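Local coordinates for YkuI protein (Bacillus subtilis, PDB 2BAS) that probably hydrolyses the second messenger cyclic di-GMP through its EAL domain, at residues I198-L203 and E233-N238; Q43-A48 and Y251-Y256. All blocks are in the same frame, centred on the assembly; numbering follows the deposited sequence.

Both contacts lie in the EAL domain and share its large mixed sheet, which curls into a barrel. Their centres are about 11 Å apart. Along the chain the order is 43-48, 198-203, 233-238, 251-256, so interaction 1 is nested inside the loop that interaction 2 closes. Interaction 1 joins the ends of parallel strands 195-199 and 229-233. Interaction 2 joins strand 249-252, the next neighbour of 229-233, to the antiparallel strand 38-47. Helix 238-246 runs between the two later segments. The contacts also touch: I235 O and Y256 N are 3.0 Å apart, a probable hydrogen bond. Interaction 1 continues the parallel part of the barrel wall, and interaction 2 closes it against strand 38-47.

Interaction 1 of 2, residues I198-L203 and E233-N238; sequences IDLQAL and EDIEAN
D199 and D234 bring their carboxylates together where two neighbouring parallel strands of the EAL barrel end. The two side chains approach at a slant, and their carboxylate planes are turned 79° apart. D199 OD1 lies 3.2 Å from D234 CB. D234 OD2 lies near the same oxygen; both are acceptors, so this is no hydrogen bond as modelled. D199 has CG anti to its backbone N (chi1 165°), which swings the carboxylate toward D234 and the following turn. There OD1 accepts from Q201 N at 3.0 Å, from above the carboxylate plane. This is an Asx turn, and it fixes the chain as it leaves the strand. The aliphatic part of Q201 runs close to D234, with Q201 CG 4.0 Å from D234 CB.

The backbones pair at D199 and E233. E233 N donates to I198 O at 2.8 Å; the return bond from L200 N to E233 O is weak. E233 points to the same face as D199, toward the barrel interior, near K197 and D176. On the other side L200 and I235 lie side by side and point the same way, with L200 CD1 4.2 Å from I235 CG1. Helix 238-246 covers them through Y243 and L241.

The contact thus has an apolar side and an acidic one. The D199 carboxylate is tied to its own turn, and backbone bonds and apolar packing hold the segments together.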
ATOM      1  N   ILE A 198       0.821  14.190  -4.235  1.00 62.88           N
ATOM      2  CA  ILE A 198       1.349  13.989  -2.893  1.00 61.36           C
ATOM      3  C   ILE A 198       2.073  15.254  -2.433  1.00 61.25           C
ATOM      4  O   ILE A 198       2.956  15.756  -3.113  1.00 59.21           O
ATOM      5  CB  ILE A 198       2.268  12.733  -2.853  1.00 60.95           C
ATOM      6  CG1 ILE A 198       1.488  11.498  -3.318  1.00 60.44           C
ATOM      7  CG2 ILE A 198       2.822  12.501  -1.465  1.00 60.50           C
ATOM      8  CD1 ILE A 198       2.348  10.276  -3.642  1.00 61.60           C
ATOM      9  N   ASP A 199       1.644  15.781  -1.292  1.00 65.19           N
ATOM     10  CA  ASP A 199       2.228  16.960  -0.660  1.00 69.01           C
ATOM     11  C   ASP A 199       3.385  16.501   0.225  1.00 71.40           C
ATOM     12  O   ASP A 199       3.290  15.469   0.882  1.00 72.92           O
ATOM     13  CB  ASP A 199       1.151  17.659   0.178  1.00 70.08           C
ATOM     14  CG  ASP A 199       1.718  18.685   1.156  1.00 75.53           C
ATOM     15  OD1 ASP A 199       2.704  19.377   0.817  1.00 79.56           O
ATOM     16  OD2 ASP A 199       1.159  18.810   2.269  1.00 79.88           O
ATOM     17  N   LEU A 200       4.474  17.259   0.251  1.00 73.87           N
ATOM     18  CA  LEU A 200       5.642  16.843   1.026  1.00 76.38           C
ATOM     19  C   LEU A 200       6.013  17.792   2.167  1.00 78.85           C
ATOM     20  O   LEU A 200       7.122  17.715   2.708  1.00 79.23           O
ATOM     21  CB  LEU A 200       6.842  16.583   0.109  1.00 75.99           C
ATOM     22  CG  LEU A 200       6.720  15.459  -0.926  1.00 74.84           C
ATOM     23  CD1 LEU A 200       7.970  15.418  -1.787  1.00 73.39           C
ATOM     24  CD2 LEU A 200       6.469  14.103  -0.265  1.00 74.66           C
ATOM     25  N   GLN A 201       5.090  18.684   2.525  1.00 81.03           N
ATOM     26  CA  GLN A 201       5.267  19.556   3.683  1.00 82.99           C
ATOM     27  C   GLN A 201       5.342  18.697   4.937  1.00 84.40           C
ATOM     28  O   GLN A 201       6.170  18.936   5.822  1.00 84.42           O
ATOM     29  CB  GLN A 201       4.092  20.523   3.819  1.00 83.35           C
ATOM     30  CG  GLN A 201       4.105  21.707   2.871  1.00 85.25           C
ATOM     31  CD  GLN A 201       2.749  22.396   2.793  1.00 87.28           C
ATOM     32  OE1 GLN A 201       1.732  21.755   2.507  1.00 87.84           O
ATOM     33  NE2 GLN A 201       2.729  23.706   3.040  1.00 84.43           N
ATOM     34  N   ALA A 202       4.470  17.690   4.986  1.00 85.60           N
ATOM     35  CA  ALA A 202       4.358  16.764   6.111  1.00 87.41           C
ATOM     36  C   ALA A 202       5.670  16.060   6.465  1.00 88.04           C
ATOM     37  O   ALA A 202       5.923  15.768   7.636  1.00 87.71           O
ATOM     38  CB  ALA A 202       3.268  15.730   5.824  1.00 88.07           C
ATOM     39  N   LEU A 203       6.489  15.786   5.446  1.00 88.68           N
ATOM     40  CA  LEU A 203       7.776  15.109   5.618  1.00 88.18           C
ATOM     41  C   LEU A 203       8.713  15.886   6.543  1.00 88.24           C
ATOM     42  O   LEU A 203       9.500  15.280   7.277  1.00 88.41           O
ATOM     43  CB  LEU A 203       8.441  14.874   4.258  1.00 88.10           C
ATOM     44  CG  LEU A 203       9.617  13.898   4.156  1.00 88.70           C
ATOM     45  CD1 LEU A 203       9.186  12.449   4.431  1.00 88.32           C
ATOM     46  CD2 LEU A 203      10.269  14.017   2.788  1.00 87.48           C
ATOM     47  N   GLU A 233       4.121  17.478  -5.026  1.00 60.63           N
ATOM     48  CA  GLU A 233       4.040  18.938  -4.955  1.00 62.15           C
ATOM     49  C   GLU A 233       4.601  19.463  -3.629  1.00 61.46           C
ATOM     50  O   GLU A 233       4.949  18.685  -2.740  1.00 59.89           O
ATOM     51  CB  GLU A 233       2.595  19.431  -5.179  1.00 60.93           C
ATOM     52  CG  GLU A 233       1.600  19.077  -4.093  1.00 62.78           C
ATOM     53  CD  GLU A 233       0.309  19.883  -4.183  1.00 68.34           C
ATOM     54  OE1 GLU A 233       0.336  21.120  -3.964  1.00 73.75           O
ATOM     55  OE2 GLU A 233      -0.749  19.270  -4.457  1.00 77.82           O
ATOM     56  N   ASP A 234       4.662  20.790  -3.508  1.00 63.08           N
ATOM     57  CA  ASP A 234       5.259  21.486  -2.362  1.00 63.45           C
ATOM     58  C   ASP A 234       6.709  21.073  -2.082  1.00 63.07           C
ATOM     59  O   ASP A 234       7.110  20.931  -0.929  1.00 63.96           O
ATOM     60  CB  ASP A 234       4.388  21.354  -1.107  1.00 64.97           C
ATOM     61  CG  ASP A 234       3.158  22.262  -1.139  1.00 70.61           C
ATOM     62  OD1 ASP A 234       3.211  23.358  -1.748  1.00 75.73           O
ATOM     63  OD2 ASP A 234       2.128  21.882  -0.538  1.00 77.37           O
ATOM     64  N   ILE A 235       7.479  20.872  -3.149  1.00 62.44           N
ATOM     65  CA  ILE A 235       8.909  20.611  -3.051  1.00 62.08           C
ATOM     66  C   ILE A 235       9.617  21.950  -2.855  1.00 63.88           C
ATOM     67  O   ILE A 235       9.626  22.805  -3.743  1.00 62.92           O
ATOM     68  CB  ILE A 235       9.453  19.914  -4.313  1.00 60.88           C
ATOM     69  CG1 ILE A 235       8.849  18.518  -4.454  1.00 60.19           C
ATOM     70  CG2 ILE A 235      10.965  19.808  -4.255  1.00 61.45           C
ATOM     71  CD1 ILE A 235       8.971  17.938  -5.833  1.00 57.11           C
ATOM     72  N   GLU A 236      10.203  22.128  -1.677  1.00 65.70           N
ATOM     73  CA  GLU A 236      10.844  23.387  -1.334  1.00 67.34           C
ATOM     74  C   GLU A 236      12.212  23.226  -0.664  1.00 67.29           C
ATOM     75  O   GLU A 236      12.689  24.142   0.011  1.00 67.64           O
ATOM     76  CB  GLU A 236       9.901  24.248  -0.485  1.00 67.88           C
ATOM     77  CG  GLU A 236       9.441  23.627   0.829  1.00 69.09           C
ATOM     78  CD  GLU A 236       8.517  24.552   1.604  1.00 70.31           C
ATOM     79  OE1 GLU A 236       7.431  24.895   1.085  1.00 74.72           O
ATOM     80  OE2 GLU A 236       8.875  24.936   2.739  1.00 73.29           O
ATOM     81  N   ALA A 237      12.839  22.068  -0.871  1.00 66.80           N
ATOM     82  CA  ALA A 237      14.185  21.782  -0.360  1.00 66.14           C
ATOM     83  C   ALA A 237      14.825  20.675  -1.189  1.00 66.54           C
ATOM     84  O   ALA A 237      14.234  20.189  -2.155  1.00 67.79           O
ATOM     85  CB  ALA A 237      14.141  21.402   1.118  1.00 64.80           C
ATOM     86  N   ASN A 238      16.028  20.266  -0.818  1.00 66.99           N
ATOM     87  CA  ASN A 238      16.713  19.237  -1.575  1.00 67.02           C
ATOM     88  C   ASN A 238      16.233  17.827  -1.245  1.00 66.63           C
ATOM     89  O   ASN A 238      15.936  17.039  -2.148  1.00 66.29           O
ATOM     90  CB  ASN A 238      18.219  19.346  -1.389  1.00 68.05           C
ATOM     91  CG  ASN A 238      18.979  18.758  -2.548  1.00 70.91           C
ATOM     92  OD1 ASN A 238      18.543  18.854  -3.700  1.00 70.87           O
ATOM     93  ND2 ASN A 238      20.127  18.149  -2.259  1.00 74.98           N
TER

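Interaction 2 of 2, residues Q43-A48 and Y251-Y256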
ATOM      1  N   GLN A  43       2.295  27.940 -12.220  1.00 58.35           N
ATOM      2  CA  GLN A  43       3.458  27.260 -11.669  1.00 57.63           C
ATOM      3  C   GLN A  43       3.749  26.021 -12.501  1.00 57.09           C
ATOM      4  O   GLN A  43       2.884  25.172 -12.688  1.00 56.74           O
ATOM      5  CB  GLN A  43       3.260  26.910 -10.192  1.00 57.62           C
ATOM      6  CG  GLN A  43       4.558  26.467  -9.489  1.00 58.00           C
ATOM      7  CD  GLN A  43       4.392  26.262  -7.993  1.00 58.64           C
ATOM      8  OE1 GLN A  43       3.286  26.040  -7.490  1.00 62.61           O
ATOM      9  NE2 GLN A  43       5.500  26.329  -7.273  1.00 59.91           N
ATOM     10  N   ALA A  44       4.974  25.932 -13.003  1.00 57.50           N
ATOM     11  CA  ALA A  44       5.372  24.839 -13.887  1.00 56.34           C
ATOM     12  C   ALA A  44       5.449  23.507 -13.174  1.00 55.99           C
ATOM     13  O   ALA A  44       5.770  23.432 -11.978  1.00 55.53           O
ATOM     14  CB  ALA A  44       6.697  25.151 -14.569  1.00 57.56           C
ATOM     15  N   ILE A  45       5.135  22.454 -13.922  1.00 54.61           N
ATOM     16  CA  ILE A  45       5.244  21.102 -13.421  1.00 54.80           C
ATOM     17  C   ILE A  45       6.237  20.367 -14.299  1.00 56.27           C
ATOM     18  O   ILE A  45       6.171  20.456 -15.535  1.00 56.45           O
ATOM     19  CB  ILE A  45       3.875  20.410 -13.345  1.00 55.09           C
ATOM     20  CG1 ILE A  45       3.020  21.115 -12.290  1.00 51.84           C
ATOM     21  CG2 ILE A  45       4.041  18.939 -12.969  1.00 53.36           C
ATOM     22  CD1 ILE A  45       1.565  21.035 -12.542  1.00 54.20           C
ATOM     23  N   PHE A  46       7.156  19.652 -13.651  1.00 56.52           N
ATOM     24  CA  PHE A  46       8.321  19.091 -14.331  1.00 57.83           C
ATOM     25  C   PHE A  46       8.307  17.597 -14.576  1.00 57.96           C
ATOM     26  O   PHE A  46       7.876  16.821 -13.738  1.00 57.03           O
ATOM     27  CB  PHE A  46       9.605  19.512 -13.611  1.00 56.98           C
ATOM     28  CG  PHE A  46       9.867  20.987 -13.686  1.00 56.37           C
ATOM     29  CD1 PHE A  46       9.369  21.848 -12.711  1.00 55.77           C
ATOM     30  CD2 PHE A  46      10.582  21.524 -14.751  1.00 56.14           C
ATOM     31  CE1 PHE A  46       9.598  23.219 -12.783  1.00 53.66           C
ATOM     32  CE2 PHE A  46      10.815  22.889 -14.835  1.00 55.81           C
ATOM     33  CZ  PHE A  46      10.325  23.738 -13.844  1.00 55.71           C
ATOM     34  N   SER A  47       8.790  17.231 -15.758  1.00 60.25           N
ATOM     35  CA  SER A  47       8.887  15.853 -16.233  1.00 61.63           C
ATOM     36  C   SER A  47      10.071  15.161 -15.581  1.00 61.76           C
ATOM     37  O   SER A  47      11.080  15.805 -15.285  1.00 61.61           O
ATOM     38  CB  SER A  47       9.120  15.874 -17.749  1.00 62.19           C
ATOM     39  OG  SER A  47       8.722  14.667 -18.375  1.00 67.42           O
ATOM     40  N   ALA A  48       9.961  13.852 -15.371  1.00 61.91           N
ATOM     41  CA  ALA A  48      11.079  13.086 -14.836  1.00 62.81           C
ATOM     42  C   ALA A  48      11.950  12.509 -15.948  1.00 63.91           C
ATOM     43  O   ALA A  48      13.175  12.479 -15.814  1.00 63.98           O
ATOM     44  CB  ALA A  48      10.591  11.984 -13.923  1.00 63.74           C
ATOM     45  N   TYR A 251       6.211  13.379 -11.814  1.00 70.46           N
ATOM     46  CA  TYR A 251       6.153  14.829 -12.010  1.00 70.11           C
ATOM     47  C   TYR A 251       6.451  15.547 -10.702  1.00 69.37           C
ATOM     48  O   TYR A 251       6.186  15.006  -9.629  1.00 69.89           O
ATOM     49  CB  TYR A 251       4.789  15.254 -12.543  1.00 70.35           C
ATOM     50  CG  TYR A 251       4.386  14.580 -13.838  1.00 72.24           C
ATOM     51  CD1 TYR A 251       3.429  13.562 -13.854  1.00 68.67           C
ATOM     52  CD2 TYR A 251       4.967  14.958 -15.048  1.00 72.61           C
ATOM     53  CE1 TYR A 251       3.051  12.951 -15.053  1.00 71.16           C
ATOM     54  CE2 TYR A 251       4.602  14.355 -16.245  1.00 71.63           C
ATOM     55  CZ  TYR A 251       3.647  13.357 -16.243  1.00 72.58           C
ATOM     56  OH  TYR A 251       3.298  12.772 -17.440  1.00 73.37           O
ATOM     57  N   PHE A 252       6.994  16.761 -10.798  1.00 68.16           N
ATOM     58  CA  PHE A 252       7.439  17.512  -9.627  1.00 66.62           C
ATOM     59  C   PHE A 252       7.045  18.989  -9.691  1.00 66.79           C
ATOM     60  O   PHE A 252       7.072  19.604 -10.760  1.00 67.75           O
ATOM     61  CB  PHE A 252       8.958  17.425  -9.494  1.00 65.69           C
ATOM     62  CG  PHE A 252       9.524  16.041  -9.669  1.00 68.31           C
ATOM     63  CD1 PHE A 252       9.994  15.620 -10.914  1.00 70.03           C
ATOM     64  CD2 PHE A 252       9.631  15.172  -8.588  1.00 67.26           C
ATOM     65  CE1 PHE A 252      10.536  14.345 -11.077  1.00 70.35           C
ATOM     66  CE2 PHE A 252      10.181  13.887  -8.745  1.00 64.08           C
ATOM     67  CZ  PHE A 252      10.627  13.474  -9.983  1.00 62.13           C
ATOM     68  N   GLN A 253       6.734  19.565  -8.532  1.00 65.51           N
ATOM     69  CA  GLN A 253       6.291  20.954  -8.433  1.00 63.09           C
ATOM     70  C   GLN A 253       6.655  21.560  -7.079  1.00 62.55           C
ATOM     71  O   GLN A 253       6.501  20.902  -6.050  1.00 64.15           O
ATOM     72  CB  GLN A 253       4.775  20.996  -8.613  1.00 63.47           C
ATOM     73  CG  GLN A 253       4.138  22.376  -8.617  1.00 63.67           C
ATOM     74  CD  GLN A 253       2.628  22.298  -8.664  1.00 63.76           C
ATOM     75  OE1 GLN A 253       2.060  21.217  -8.812  1.00 66.61           O
ATOM     76  NE2 GLN A 253       1.967  23.443  -8.542  1.00 65.38           N
ATOM     77  N   GLY A 254       7.123  22.808  -7.084  1.00 60.96           N
ATOM     78  CA  GLY A 254       7.426  23.544  -5.856  1.00 60.30           C
ATOM     79  C   GLY A 254       8.375  24.736  -5.984  1.00 61.06           C
ATOM     80  O   GLY A 254       8.991  24.963  -7.042  1.00 58.48           O
ATOM     81  N   TYR A 255       8.497  25.494  -4.890  1.00 61.98           N
ATOM     82  CA  TYR A 255       9.432  26.624  -4.808  1.00 63.71           C
ATOM     83  C   TYR A 255      10.848  26.223  -5.201  1.00 63.16           C
ATOM     84  O   TYR A 255      11.524  26.965  -5.915  1.00 63.91           O
ATOM     85  CB  TYR A 255       9.454  27.242  -3.402  1.00 65.32           C
ATOM     86  CG  TYR A 255       8.157  27.895  -2.994  1.00 71.07           C
ATOM     87  CD1 TYR A 255       7.678  29.028  -3.662  1.00 76.17           C
ATOM     88  CD2 TYR A 255       7.407  27.396  -1.928  1.00 75.66           C
ATOM     89  CE1 TYR A 255       6.473  29.637  -3.289  1.00 76.64           C
ATOM     90  CE2 TYR A 255       6.194  27.999  -1.546  1.00 75.87           C
ATOM     91  CZ  TYR A 255       5.736  29.115  -2.231  1.00 74.67           C
ATOM     92  OH  TYR A 255       4.547  29.714  -1.857  1.00 74.83           O
ATOM     93  N   TYR A 256      11.289  25.052  -4.738  1.00 62.30           N
ATOM     94  CA  TYR A 256      12.645  24.578  -5.013  1.00 61.80           C
ATOM     95  C   TYR A 256      12.914  24.513  -6.506  1.00 60.98           C
ATOM     96  O   TYR A 256      13.998  24.874  -6.954  1.00 61.12           O
ATOM     97  CB  TYR A 256      12.930  23.217  -4.354  1.00 62.16           C
ATOM     98  CG  TYR A 256      14.376  22.784  -4.500  1.00 62.29           C
ATOM     99  CD1 TYR A 256      15.381  23.382  -3.737  1.00 61.68           C
ATOM    100  CD2 TYR A 256      14.740  21.800  -5.415  1.00 62.37           C
ATOM    101  CE1 TYR A 256      16.706  23.008  -3.876  1.00 62.66           C
ATOM    102  CE2 TYR A 256      16.068  21.411  -5.560  1.00 64.21           C
ATOM    103  CZ  TYR A 256      17.046  22.022  -4.787  1.00 64.62           C
ATOM    104  OH  TYR A 256      18.363  21.648  -4.921  1.00 63.74           O
TER
HETATM  105  O   HOH W   1       7.187  24.183 -10.065  1.00 47.73           O
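F46 and F252 form an antiparallel, hydrogen-bonded pair that joins strand 38-47 to strand 249-252 in the EAL barrel. The antiparallel strand departs from the all-parallel TIM barrel, as is known for EAL domains.

The tight part is here. F46 N donates to F252 O at 2.9 Å, and F252 N returns a bond to F46 O at 3.1 Å. Both side chains lie on one face of the sheet, but the rings do not touch. The F46 ring meets F252 O at its edge. The F252 ring runs alongside F46 O to A48, with F252 CE1 3.7 Å from A48 CB. Helix 238-246 covers F252 with L241 and A244. A48 also packs on W370 of the second subunit. On the opposite face S47 and Y251 make the next, non-hydrogen-bonded pair. I45 crosses Y251 at about a right angle, with I45 CG2 3.8 Å from Y251 CB.

Beyond Q253 the chains part and the contact becomes looser. A water sits between A44 O and G254 N, though its distance to A44 O is too short to be trusted. G254 has backbone angles that call for glycine. Here side chains, not backbones, make the contact. With chi1 at -177° the extended Q253 chain runs straight out from the backbone, past I45, and carries its amide to Q43. Q253 NE2 also donates to E57 OE1, the glutamate of the EVL version of the EAL signature, and Q253 OE1 accepts from K197 NZ. Q43 NE2 bonds to V258 O. The two amide planes stand 90° apart, and Q253 NE2 donates to Q43 OE1 at 3.1 Å from above the Q43 carbonyl plane.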